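PDB 4YD8: protein PTHB1 from Homo sapiens, which is a BBSome subunit, here as its N-terminal beta-propeller domain, in a coat complex thought to sort specific membrane proteins to the primary cilium. Local coordinates for residues 108-113 with 127-132. Numbering follows the deposited sequence.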
loop_
_atom_site.group_PDB
_atom_site.type_symbol
_atom_site.label_atom_id
_atom_site.label_comp_id
_atom_site.label_asym_id
_atom_site.label_seq_id
_atom_site.Cartn_x
_atom_site.Cartn_y
_atom_site.Cartn_z
ATOM N N CYS A 108 13.800 8.079 3.840
ATOM C CA CYS A 108 14.976 7.806 3.007
ATOM C C CYS A 108 14.537 7.330 1.632
ATOM O O CYS A 108 13.643 6.489 1.527
ATOM C CB CYS A 108 15.884 6.770 3.673
ATOM S SG CYS A 108 16.472 7.262 5.346
ATOM N N VAL A 109 15.141 7.889 0.589
ATOM C CA VAL A 109 14.775 7.519 -0.779
ATOM C C VAL A 109 15.980 6.858 -1.456
ATOM O O VAL A 109 17.091 7.374 -1.402
ATOM C CB VAL A 109 14.269 8.756 -1.575
ATOM C CG1 VAL A 109 14.146 8.446 -3.061
ATOM C CG2 VAL A 109 12.901 9.198 -1.045
ATOM N N TYR A 110 15.750 5.686 -2.051
ATOM C CA TYR A 110 16.820 4.845 -2.586
ATOM C C TYR A 110 16.645 4.550 -4.056
ATOM O O TYR A 110 15.521 4.402 -4.538
ATOM C CB TYR A 110 16.880 3.497 -1.869
ATOM C CG TYR A 110 17.250 3.587 -0.415
ATOM C CD1 TYR A 110 18.575 3.539 -0.017
ATOM C CD2 TYR A 110 16.269 3.709 0.555
ATOM C CE1 TYR A 110 18.928 3.624 1.316
ATOM C CE2 TYR A 110 16.610 3.792 1.893
ATOM C CZ TYR A 110 17.942 3.754 2.258
ATOM O OH TYR A 110 18.291 3.837 3.573
ATOM N N SER A 111 17.770 4.403 -4.741
ATOM C CA SER A 111 17.793 3.873 -6.102
ATOM C C SER A 111 18.178 2.391 -6.094
ATOM O O SER A 111 19.267 2.037 -5.648
ATOM C CB SER A 111 18.790 4.678 -6.950
ATOM O OG SER A 111 18.952 4.108 -8.240
ATOM N N VAL A 112 17.309 1.527 -6.620
ATOM C CA VAL A 112 17.598 0.099 -6.685
ATOM C C VAL A 112 17.974 -0.263 -8.107
ATOM O O VAL A 112 17.209 0.003 -9.028
ATOM C CB VAL A 112 16.384 -0.749 -6.243
ATOM C CG1 VAL A 112 16.693 -2.228 -6.364
ATOM C CG2 VAL A 112 15.979 -0.398 -4.808
ATOM N N SER A 113 19.159 -0.836 -8.285
ATOM C CA SER A 113 19.641 -1.177 -9.617
ATOM C C SER A 113 19.022 -2.467 -10.136
ATOM O O SER A 113 18.462 -3.264 -9.380
ATOM C CB SER A 113 21.160 -1.324 -9.614
ATOM O OG SER A 113 21.530 -2.564 -9.029
HETATM N N MSE A 127 21.438 -0.955 -3.692
HETATM C CA MSE A 127 20.446 0.007 -3.259
HETATM C C MSE A 127 21.190 1.205 -2.713
HETATM O O MSE A 127 21.838 1.096 -1.683
HETATM C CB MSE A 127 19.538 -0.594 -2.193
HETATM C CG MSE A 127 18.395 0.306 -1.804
HETATM SE SE MSE A 127 17.107 -0.630 -0.685
HETATM C CE MSE A 127 17.673 0.083 1.040
ATOM N N LYS A 128 21.131 2.333 -3.412
ATOM C CA LYS A 128 21.917 3.502 -3.029
ATOM C C LYS A 128 21.004 4.606 -2.535
ATOM O O LYS A 128 19.977 4.890 -3.155
ATOM C CB LYS A 128 22.741 4.031 -4.207
ATOM C CG LYS A 128 23.533 2.994 -4.980
ATOM C CD LYS A 128 24.496 2.231 -4.098
ATOM C CE LYS A 128 25.693 3.059 -3.710
ATOM N NZ LYS A 128 26.825 2.157 -3.347
ATOM N N LEU A 129 21.393 5.252 -1.442
ATOM C CA LEU A 129 20.629 6.377 -0.913
ATOM C C LEU A 129 20.729 7.587 -1.837
ATOM O O LEU A 129 21.835 8.019 -2.193
ATOM C CB LEU A 129 21.131 6.746 0.485
ATOM C CG LEU A 129 20.378 7.865 1.204
ATOM C CD1 LEU A 129 19.013 7.387 1.651
ATOM C CD2 LEU A 129 21.196 8.364 2.398
HETATM N N MSE A 130 19.587 8.133 -2.236
HETATM C CA MSE A 130 19.584 9.346 -3.064
HETATM C C MSE A 130 19.518 10.574 -2.175
HETATM O O MSE A 130 20.264 11.531 -2.370
HETATM C CB MSE A 130 18.414 9.345 -4.052
HETATM C CG MSE A 130 18.422 8.183 -5.036
HETATM SE SE MSE A 130 20.005 8.231 -6.154
HETATM C CE MSE A 130 19.609 9.740 -7.342
ATOM N N TYR A 131 18.616 10.554 -1.197
ATOM C CA TYR A 131 18.548 11.642 -0.232
ATOM C C TYR A 131 17.763 11.169 0.961
ATOM O O TYR A 131 17.068 10.158 0.896
ATOM C CB TYR A 131 17.902 12.908 -0.821
ATOM C CG TYR A 131 16.473 12.709 -1.301
ATOM C CD1 TYR A 131 15.387 12.885 -0.436
ATOM C CD2 TYR A 131 16.210 12.357 -2.626
ATOM C CE1 TYR A 131 14.075 12.698 -0.884
ATOM C CE2 TYR A 131 14.914 12.177 -3.079
ATOM C CZ TYR A 131 13.855 12.343 -2.209
ATOM O OH TYR A 131 12.573 12.173 -2.663
ATOM N N GLU A 132 17.878 11.903 2.056
ATOM C CA GLU A 132 17.040 11.620 3.209
ATOM C C GLU A 132 16.599 12.919 3.855
ATOM O O GLU A 132 17.319 13.923 3.818
ATOM C CB GLU A 132 17.772 10.741 4.223
ATOM C CG GLU A 132 19.018 11.352 4.809
ATOM C CD GLU A 132 19.758 10.389 5.719
ATOM O OE1 GLU A 132 19.138 9.411 6.175
ATOM O OE2 GLU A 132 20.962 10.605 5.968
#
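Tyr110 lies between two side chains of the neighbouring antiparallel strand, Met127 and Leu129, and its flat aromatic ring offers a face to each. The methyl CE of Met127, a selenomethionine, sits over the ring centre, 3.6 Å from the centroid of Tyr110, with SE over the same face in a Met-aromatic contact. Leu129, whose branched end can lay a methyl on the ring, covers the opposite face with CD1, displaced toward the rim. The bend of Met127 at chi3 (101°) turns CE back over the ring, a course that an unbranched, flexible chain can follow. An alanine in place of Tyr110 would probably leave the Met127 methyl and Leu129 CD1 without the flat surface that separates them, opening a gap on this side of the sheet. Beyond the ring, Leu129 CD1 also touches Cys108 CB at 3.8 Å, while Met127 CG reaches Val112 CG2. Met127 also touches Leu53, Leu74 and Val76 of the preceding blade, so this side of the sheet packs against its neighbour.

On the other face of the sheet, compact, branched Val109 packs against the Tyr131 ring, its CB 3.9 Å from the centroid in a CH-pi contact. The Tyr131 hydroxyl is held by a hydrogen bond to Phe90 O. Ser111, small and at a partly exposed position, leaves room for Met130 SE, 3.8 Å from its CB.

Four backbone hydrogen bonds join the strands. Val109 N donates to Tyr131 O at 3.0 Å, and Met130 N returns a bond to Val109 O at 2.7 Å; Ser111 and Lys128 exchange the other two. Since Met130 and Tyr131 both face Val109, the register slips by one residue, a classic beta bulge. It lies in the outermost strand, 127-134, of a four-stranded antiparallel blade of the seven-bladed beta-propeller.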